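Local structure of translation initiation factor eIF2b-like protein (Chaetomium thermophilum, 4ZEM) at residues A[267-281]-A[301-315]. The protein is the beta subunit of the eIF2B complex, which probably serves in translation initiation as the guanine nucleotide exchange factor for eIF2. Residues are numbered along the deposited sequence; the frame is centred on the assembly and turned at random. Where two conformers were deposited one is given.
Sequences KVIFGAKAVYQNGGL and VIALCGVYKFCPEDP
Val275 lays its CB over one face of the Phe310 ring, 4.2 Å from the centroid, in a CH-pi contact. With CG1 anti to the backbone N (chi1 177°), its CG2 reaches Cys305 CB, 3.7 Å away. Tyr376 of helix 372-379 meets both Val275 and Phe310. Upstream, strands 267-271 and 301-304 are parallel neighbours in the Rossmann-like sheet; the Leu304 N to Phe270 O hydrogen bond is almost straight, 177° at the hydrogen. On the face toward helix 287-296, Val301 CG1 touches the edge of the Phe270 ring, CE1 3.7 Å away; on the other, Ile269 CG2 packs against Leu304 CD1. Beyond the strand, Lys309 NZ gives Ala272 O a weak bond and Asp43 a salt bridge. Farther along, Pro315 lies over one face of the Tyr276 ring, CB offset toward the rim, while Glu313 O comes in at the ring edge and accepts from Gln277 N at 3.0 Å. Asn278 meets the Pro315 ring from the opposite direction, OD1 3.3 Å from CG. That oxygen also takes Gly280 N from above its carbonyl plane, closing an Asx turn, and ND2 hydrogen-bonds the Tyr351 hydroxyl. With an alanine here, Gly280 N and Tyr351 would probably lose these partners, and Pro315 some packing.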
ATOM      1  N   LYS A 267     -15.961  -1.535 -18.926  1.00 45.47           N
ATOM      2  CA  LYS A 267     -15.379  -1.992 -17.673  1.00 49.20           C
ATOM      3  C   LYS A 267     -15.380  -0.885 -16.630  1.00 49.01           C
ATOM      4  O   LYS A 267     -15.437   0.299 -16.961  1.00 48.24           O
ATOM      5  CB  LYS A 267     -13.952  -2.501 -17.882  1.00 45.22           C
ATOM      6  CG  LYS A 267     -13.028  -1.511 -18.566  1.00 42.57           C
ATOM      7  CD  LYS A 267     -11.896  -2.236 -19.275  1.00 50.38           C
ATOM      8  CE  LYS A 267     -12.432  -3.239 -20.279  1.00 53.67           C
ATOM      9  NZ  LYS A 267     -11.336  -3.912 -21.019  1.00 64.85           N
ATOM     10  N   VAL A 268     -15.322  -1.297 -15.368  1.00 46.12           N
ATOM     11  CA  VAL A 268     -15.283  -0.390 -14.230  1.00 43.00           C
ATOM     12  C   VAL A 268     -13.979  -0.578 -13.473  1.00 40.78           C
ATOM     13  O   VAL A 268     -13.589  -1.706 -13.166  1.00 36.97           O
ATOM     14  CB  VAL A 268     -16.461  -0.624 -13.263  1.00 44.71           C
ATOM     15  CG1 VAL A 268     -16.367   0.333 -12.091  1.00 37.83           C
ATOM     16  CG2 VAL A 268     -17.801  -0.464 -13.988  1.00 46.17           C
ATOM     17  N   ILE A 269     -13.320   0.532 -13.160  1.00 36.66           N
ATOM     18  CA  ILE A 269     -12.030   0.510 -12.480  1.00 38.55           C
ATOM     19  C   ILE A 269     -12.094   1.276 -11.159  1.00 47.76           C
ATOM     20  O   ILE A 269     -12.609   2.389 -11.109  1.00 43.53           O
ATOM     21  CB  ILE A 269     -10.921   1.088 -13.384  1.00 37.81           C
ATOM     22  CG1 ILE A 269     -10.750   0.206 -14.621  1.00 50.12           C
ATOM     23  CG2 ILE A 269      -9.601   1.171 -12.642  1.00 51.30           C
ATOM     24  CD1 ILE A 269      -9.660   0.666 -15.561  1.00 69.63           C
ATOM     25  N   PHE A 270     -11.561   0.670 -10.096  1.00 53.29           N
ATOM     26  CA  PHE A 270     -11.488   1.314  -8.783  1.00 49.26           C
ATOM     27  C   PHE A 270     -10.080   1.301  -8.221  1.00 41.68           C
ATOM     28  O   PHE A 270      -9.303   0.374  -8.459  1.00 38.86           O
ATOM     29  CB  PHE A 270     -12.348   0.586  -7.734  1.00 48.05           C
ATOM     30  CG  PHE A 270     -13.807   0.532  -8.030  1.00 50.94           C
ATOM     31  CD1 PHE A 270     -14.378  -0.630  -8.519  1.00 52.78           C
ATOM     32  CD2 PHE A 270     -14.626   1.608  -7.751  1.00 66.84           C
ATOM     33  CE1 PHE A 270     -15.730  -0.701  -8.769  1.00 61.65           C
ATOM     34  CE2 PHE A 270     -15.983   1.540  -7.994  1.00 75.13           C
ATOM     35  CZ  PHE A 270     -16.536   0.387  -8.506  1.00 71.34           C
ATOM     36  N   GLY A 271      -9.761   2.321  -7.438  1.00 38.03           N
ATOM     37  CA  GLY A 271      -8.556   2.263  -6.642  1.00 36.65           C
ATOM     38  C   GLY A 271      -8.965   1.606  -5.333  1.00 39.80           C
ATOM     39  O   GLY A 271     -10.001   1.943  -4.758  1.00 50.82           O
ATOM     40  N   ALA A 272      -8.163   0.672  -4.850  1.00 36.55           N
ATOM     41  CA  ALA A 272      -8.453   0.058  -3.568  1.00 48.79           C
ATOM     42  C   ALA A 272      -7.572   0.706  -2.514  1.00 46.92           C
ATOM     43  O   ALA A 272      -6.370   0.868  -2.727  1.00 44.53           O
ATOM     44  CB  ALA A 272      -8.221  -1.440  -3.612  1.00 42.24           C
ATOM     45  N   LYS A 273      -8.174   1.095  -1.393  1.00 41.57           N
ATOM     46  CA  LYS A 273      -7.411   1.577  -0.246  1.00 42.86           C
ATOM     47  C   LYS A 273      -6.718   0.408   0.453  1.00 45.51           C
ATOM     48  O   LYS A 273      -5.661   0.576   1.054  1.00 49.49           O
ATOM     49  CB  LYS A 273      -8.299   2.322   0.750  1.00 39.64           C
ATOM     50  CG  LYS A 273      -8.875   3.636   0.263  1.00 49.44           C
ATOM     51  CD  LYS A 273     -10.095   4.015   1.101  1.00 71.25           C
ATOM     52  CE  LYS A 273     -10.561   5.433   0.820  1.00 70.63           C
ATOM     53  NZ  LYS A 273     -10.632   5.705  -0.636  1.00 75.62           N
ATOM     54  N   ALA A 274      -7.346  -0.764   0.399  1.00 43.07           N
ATOM     55  CA  ALA A 274      -6.777  -1.977   0.976  1.00 42.97           C
ATOM     56  C   ALA A 274      -7.376  -3.234   0.356  1.00 43.86           C
ATOM     57  O   ALA A 274      -8.498  -3.216  -0.158  1.00 42.58           O
ATOM     58  CB  ALA A 274      -6.986  -1.994   2.486  1.00 40.83           C
ATOM     59  N   VAL A 275      -6.638  -4.335   0.443  1.00 40.68           N
ATOM     60  CA  VAL A 275      -7.148  -5.630   0.011  1.00 38.28           C
ATOM     61  C   VAL A 275      -7.115  -6.569   1.210  1.00 46.78           C
ATOM     62  O   VAL A 275      -6.232  -6.467   2.057  1.00 50.86           O
ATOM     63  CB  VAL A 275      -6.320  -6.221  -1.150  1.00 41.72           C
ATOM     64  CG1 VAL A 275      -6.832  -7.617  -1.541  1.00 33.85           C
ATOM     65  CG2 VAL A 275      -6.363  -5.298  -2.341  1.00 37.47           C
ATOM     66  N   TYR A 276      -8.073  -7.484   1.283  1.00 50.56           N
ATOM     67  CA  TYR A 276      -8.118  -8.433   2.380  1.00 48.26           C
ATOM     68  C   TYR A 276      -7.916  -9.862   1.895  1.00 53.04           C
ATOM     69  O   TYR A 276      -8.029 -10.153   0.702  1.00 52.85           O
ATOM     70  CB  TYR A 276      -9.436  -8.295   3.133  1.00 47.31           C
ATOM     71  CG  TYR A 276      -9.606  -6.928   3.743  1.00 56.67           C
ATOM     72  CD1 TYR A 276     -10.390  -5.958   3.125  1.00 56.10           C
ATOM     73  CD2 TYR A 276      -8.954  -6.592   4.929  1.00 58.71           C
ATOM     74  CE1 TYR A 276     -10.535  -4.698   3.682  1.00 64.69           C
ATOM     75  CE2 TYR A 276      -9.095  -5.339   5.495  1.00 57.41           C
ATOM     76  CZ  TYR A 276      -9.885  -4.393   4.868  1.00 69.13           C
ATOM     77  OH  TYR A 276     -10.024  -3.143   5.427  1.00 64.97           O
ATOM     78  N   GLN A 277      -7.613 -10.747   2.837  1.00 53.18           N
ATOM     79  CA  GLN A 277      -7.290 -12.133   2.534  1.00 57.87           C
ATOM     80  C   GLN A 277      -8.414 -12.862   1.806  1.00 55.69           C
ATOM     81  O   GLN A 277      -8.163 -13.738   0.984  1.00 48.29           O
ATOM     82  CB  GLN A 277      -6.955 -12.862   3.832  1.00 52.29           C
ATOM     83  CG  GLN A 277      -5.624 -12.442   4.424  1.00 62.55           C
ATOM     84  CD  GLN A 277      -5.203 -13.322   5.572  1.00 70.77           C
ATOM     85  OE1 GLN A 277      -6.010 -13.643   6.446  1.00 67.69           O
ATOM     86  NE2 GLN A 277      -3.933 -13.715   5.585  1.00 72.96           N
ATOM     87  N   ASN A 278      -9.650 -12.502   2.128  1.00 58.97           N
ATOM     88  CA  ASN A 278     -10.822 -13.087   1.495  1.00 47.18           C
ATOM     89  C   ASN A 278     -11.086 -12.517   0.103  1.00 55.08           C
ATOM     90  O   ASN A 278     -11.966 -12.990  -0.611  1.00 58.81           O
ATOM     91  CB  ASN A 278     -12.049 -12.879   2.382  1.00 49.73           C
ATOM     92  CG  ASN A 278     -12.482 -11.426   2.434  1.00 62.32           C
ATOM     93  OD1 ASN A 278     -11.657 -10.514   2.328  1.00 58.82           O
ATOM     94  ND2 ASN A 278     -13.777 -11.201   2.602  1.00 57.59           N
ATOM     95  N   GLY A 279     -10.335 -11.488  -0.270  1.00 54.49           N
ATOM     96  CA  GLY A 279     -10.507 -10.851  -1.563  1.00 41.11           C
ATOM     97  C   GLY A 279     -11.417  -9.636  -1.514  1.00 43.15           C
ATOM     98  O   GLY A 279     -11.693  -9.016  -2.536  1.00 42.04           O
ATOM     99  N   GLY A 280     -11.870  -9.280  -0.316  1.00 45.34           N
ATOM    100  CA  GLY A 280     -12.666  -8.082  -0.133  1.00 42.34           C
ATOM    101  C   GLY A 280     -11.801  -6.844  -0.284  1.00 43.13           C
ATOM    102  O   GLY A 280     -10.574  -6.914  -0.186  1.00 44.40           O
ATOM    103  N   LEU A 281     -12.430  -5.702  -0.526  1.00 46.81           N
ATOM    104  CA  LEU A 281     -11.676  -4.471  -0.732  1.00 42.27           C
ATOM    105  C   LEU A 281     -12.146  -3.361   0.186  1.00 45.17           C
ATOM    106  O   LEU A 281     -13.303  -3.333   0.608  1.00 45.45           O
ATOM    107  CB  LEU A 281     -11.813  -3.992  -2.170  1.00 42.03           C
ATOM    108  CG  LEU A 281     -11.354  -4.883  -3.315  1.00 47.36           C
ATOM    109  CD1 LEU A 281     -11.753  -4.210  -4.615  1.00 49.23           C
ATOM    110  CD2 LEU A 281      -9.849  -5.125  -3.265  1.00 39.70           C
ATOM    111  N   VAL A 301     -15.133  -5.835 -13.162  1.00 45.12           N
ATOM    112  CA  VAL A 301     -14.745  -4.903 -12.121  1.00 46.51           C
ATOM    113  C   VAL A 301     -13.271  -5.111 -11.837  1.00 38.75           C
ATOM    114  O   VAL A 301     -12.855  -6.207 -11.464  1.00 40.28           O
ATOM    115  CB  VAL A 301     -15.568  -5.099 -10.831  1.00 48.25           C
ATOM    116  CG1 VAL A 301     -15.047  -4.196  -9.737  1.00 41.47           C
ATOM    117  CG2 VAL A 301     -17.039  -4.825 -11.085  1.00 45.78           C
ATOM    118  N   ILE A 302     -12.484  -4.062 -12.046  1.00 37.00           N
ATOM    119  CA  ILE A 302     -11.040  -4.142 -11.879  1.00 34.06           C
ATOM    120  C   ILE A 302     -10.608  -3.261 -10.717  1.00 42.56           C
ATOM    121  O   ILE A 302     -10.920  -2.062 -10.672  1.00 34.93           O
ATOM    122  CB  ILE A 302     -10.253  -3.710 -13.156  1.00 35.88           C
ATOM    123  CG1 ILE A 302     -10.624  -4.555 -14.376  1.00 35.42           C
ATOM    124  CG2 ILE A 302      -8.758  -3.820 -12.934  1.00 34.74           C
ATOM    125  CD1 ILE A 302     -11.733  -3.980 -15.222  1.00 39.69           C
ATOM    126  N   ALA A 303      -9.869  -3.855  -9.787  1.00 41.86           N
ATOM    127  CA  ALA A 303      -9.354  -3.112  -8.649  1.00 35.09           C
ATOM    128  C   ALA A 303      -7.858  -2.913  -8.804  1.00 38.78           C
ATOM    129  O   ALA A 303      -7.102  -3.876  -8.967  1.00 41.23           O
ATOM    130  CB  ALA A 303      -9.657  -3.840  -7.355  1.00 31.78           C
ATOM    131  N   LEU A 304      -7.438  -1.653  -8.766  1.00 31.81           N
ATOM    132  CA  LEU A 304      -6.022  -1.318  -8.832  1.00 32.39           C
ATOM    133  C   LEU A 304      -5.479  -1.309  -7.420  1.00 40.66           C
ATOM    134  O   LEU A 304      -5.959  -0.551  -6.577  1.00 57.22           O
ATOM    135  CB  LEU A 304      -5.796   0.040  -9.496  1.00 27.42           C
ATOM    136  CG  LEU A 304      -5.556   0.103 -11.004  1.00 35.90           C
ATOM    137  CD1 LEU A 304      -6.530  -0.767 -11.769  1.00 38.54           C
ATOM    138  CD2 LEU A 304      -5.633   1.540 -11.463  1.00 31.80           C
ATOM    139  N   CYS A 305      -4.526  -2.190  -7.140  0.69 43.25           N
ATOM    140  CA  CYS A 305      -3.907  -2.230  -5.819  0.69 45.82           C
ATOM    141  C   CYS A 305      -2.483  -2.774  -5.842  0.69 46.79           C
ATOM    142  O   CYS A 305      -2.230  -3.850  -6.378  0.69 53.73           O
ATOM    143  CB  CYS A 305      -4.762  -3.082  -4.885  0.69 45.38           C
ATOM    144  SG  CYS A 305      -5.368  -4.583  -5.689  0.69 48.36           S
ATOM    145  N   GLY A 306      -1.565  -2.053  -5.214  1.00 39.30           N
ATOM    146  CA  GLY A 306      -0.207  -2.536  -5.051  1.00 36.04           C
ATOM    147  C   GLY A 306      -0.194  -3.522  -3.901  1.00 42.29           C
ATOM    148  O   GLY A 306      -1.039  -3.444  -3.006  1.00 38.27           O
ATOM    149  N   VAL A 307       0.751  -4.455  -3.933  1.00 39.78           N
ATOM    150  CA  VAL A 307       0.842  -5.519  -2.935  1.00 39.50           C
ATOM    151  C   VAL A 307       1.033  -4.973  -1.513  1.00 47.35           C
ATOM    152  O   VAL A 307       0.573  -5.578  -0.543  1.00 35.48           O
ATOM    153  CB  VAL A 307       1.989  -6.500  -3.297  1.00 44.13           C
ATOM    154  CG1 VAL A 307       2.206  -7.540  -2.218  1.00 38.31           C
ATOM    155  CG2 VAL A 307       1.684  -7.169  -4.629  1.00 39.23           C
ATOM    156  N   TYR A 308       1.687  -3.822  -1.388  1.00 34.97           N
ATOM    157  CA  TYR A 308       1.867  -3.216  -0.073  1.00 43.76           C
ATOM    158  C   TYR A 308       0.525  -2.833   0.567  1.00 50.91           C
ATOM    159  O   TYR A 308       0.447  -2.622   1.775  1.00 55.88           O
ATOM    160  CB  TYR A 308       2.804  -1.997  -0.142  1.00 40.68           C
ATOM    161  CG  TYR A 308       2.237  -0.752  -0.777  1.00 43.02           C
ATOM    162  CD1 TYR A 308       1.730   0.275   0.008  1.00 44.39           C
ATOM    163  CD2 TYR A 308       2.229  -0.586  -2.161  1.00 52.06           C
ATOM    164  CE1 TYR A 308       1.221   1.427  -0.561  1.00 42.58           C
ATOM    165  CE2 TYR A 308       1.717   0.568  -2.743  1.00 36.45           C
ATOM    166  CZ  TYR A 308       1.215   1.568  -1.938  1.00 48.80           C
ATOM    167  OH  TYR A 308       0.700   2.714  -2.502  1.00 43.35           O
ATOM    168  N   LYS A 309      -0.526  -2.722  -0.238  1.00 36.19           N
ATOM    169  CA  LYS A 309      -1.847  -2.455   0.312  1.00 41.58           C
ATOM    170  C   LYS A 309      -2.619  -3.740   0.667  1.00 41.25           C
ATOM    171  O   LYS A 309      -3.752  -3.682   1.146  1.00 50.59           O
ATOM    172  CB  LYS A 309      -2.637  -1.572  -0.657  1.00 38.87           C
ATOM    173  CG  LYS A 309      -1.887  -0.279  -0.930  1.00 53.51           C
ATOM    174  CD  LYS A 309      -2.742   0.969  -0.936  1.00 50.45           C
ATOM    175  CE  LYS A 309      -3.246   1.318  -2.312  1.00 46.70           C
ATOM    176  NZ  LYS A 309      -3.906   2.654  -2.292  1.00 49.71           N
ATOM    177  N   PHE A 310      -1.995  -4.896   0.452  1.00 39.62           N
ATOM    178  CA  PHE A 310      -2.589  -6.177   0.850  1.00 45.06           C
ATOM    179  C   PHE A 310      -2.549  -6.380   2.368  1.00 48.94           C
ATOM    180  O   PHE A 310      -1.476  -6.604   2.933  1.00 52.30           O
ATOM    181  CB  PHE A 310      -1.864  -7.346   0.183  1.00 38.82           C
ATOM    182  CG  PHE A 310      -2.304  -7.621  -1.229  1.00 41.05           C
ATOM    183  CD1 PHE A 310      -2.546  -6.585  -2.117  1.00 42.68           C
ATOM    184  CD2 PHE A 310      -2.475  -8.925  -1.668  1.00 43.61           C
ATOM    185  CE1 PHE A 310      -2.948  -6.844  -3.422  1.00 45.48           C
ATOM    186  CE2 PHE A 310      -2.877  -9.189  -2.966  1.00 43.00           C
ATOM    187  CZ  PHE A 310      -3.117  -8.145  -3.844  1.00 38.71           C
ATOM    188  N   CYS A 311      -3.706  -6.328   3.026  1.00 47.82           N
ATOM    189  CA  CYS A 311      -3.754  -6.563   4.467  1.00 44.91           C
ATOM    190  C   CYS A 311      -3.916  -8.057   4.728  1.00 51.72           C
ATOM    191  O   CYS A 311      -4.827  -8.681   4.189  1.00 56.22           O
ATOM    192  CB  CYS A 311      -4.911  -5.796   5.112  1.00 55.43           C
ATOM    193  SG  CYS A 311      -4.788  -4.000   5.026  1.00 63.25           S
ATOM    194  N   PRO A 312      -3.073  -8.620   5.607  1.00 48.70           N
ATOM    195  CA  PRO A 312      -3.005 -10.065   5.866  1.00 49.64           C
ATOM    196  C   PRO A 312      -4.047 -10.555   6.861  1.00 61.70           C
ATOM    197  O   PRO A 312      -3.811 -11.510   7.602  1.00 73.14           O
ATOM    198  CB  PRO A 312      -1.592 -10.256   6.440  1.00 50.67           C
ATOM    199  CG  PRO A 312      -1.008  -8.863   6.618  1.00 61.28           C
ATOM    200  CD  PRO A 312      -2.121  -7.880   6.446  1.00 59.67           C
ATOM    201  N   GLU A 313      -5.159  -9.840   6.926  1.00 62.17           N
ATOM    202  CA  GLU A 313      -6.279 -10.182   7.793  1.00 66.90           C
ATOM    203  C   GLU A 313      -7.563 -10.412   6.994  1.00 69.52           C
ATOM    204  O   GLU A 313      -7.633 -10.107   5.800  1.00 64.40           O
ATOM    205  CB  GLU A 313      -6.488  -9.099   8.838  1.00 60.26           C
ATOM    206  CG  GLU A 313      -6.908  -7.770   8.254  1.00 82.82           C
ATOM    207  CD  GLU A 313      -6.851  -6.662   9.276  1.00 95.18           C
ATOM    208  OE1 GLU A 313      -5.791  -6.511   9.920  1.00 96.35           O
ATOM    209  OE2 GLU A 313      -7.865  -5.951   9.443  1.00102.06           O
ATOM    210  N   ASP A 314      -8.579 -10.938   7.667  1.00 76.72           N
ATOM    211  CA  ASP A 314      -9.905 -11.047   7.077  1.00 75.42           C
ATOM    212  C   ASP A 314     -10.579  -9.730   7.430  1.00 80.36           C
ATOM    213  O   ASP A 314     -10.128  -9.038   8.343  1.00 80.29           O
ATOM    214  CB  ASP A 314     -10.686 -12.241   7.633  1.00 70.28           C
ATOM    215  CG  ASP A 314     -10.754 -13.407   6.662  1.00 81.20           C
ATOM    216  OD1 ASP A 314      -9.949 -13.456   5.709  1.00 75.16           O
ATOM    217  OD2 ASP A 314     -11.625 -14.281   6.849  1.00102.21           O
ATOM    218  N   PRO A 315     -11.652  -9.364   6.716  1.00 77.41           N
ATOM    219  CA  PRO A 315     -12.177  -8.032   7.014  1.00 74.79           C
ATOM    220  C   PRO A 315     -12.899  -7.993   8.347  1.00 93.47           C
ATOM    221  O   PRO A 315     -13.705  -8.881   8.633  1.00 97.00           O
ATOM    222  CB  PRO A 315     -13.163  -7.769   5.869  1.00 64.29           C
ATOM    223  CG  PRO A 315     -12.876  -8.824   4.839  1.00 71.30           C
ATOM    224  CD  PRO A 315     -12.367  -9.999   5.599  1.00 74.31           C
TER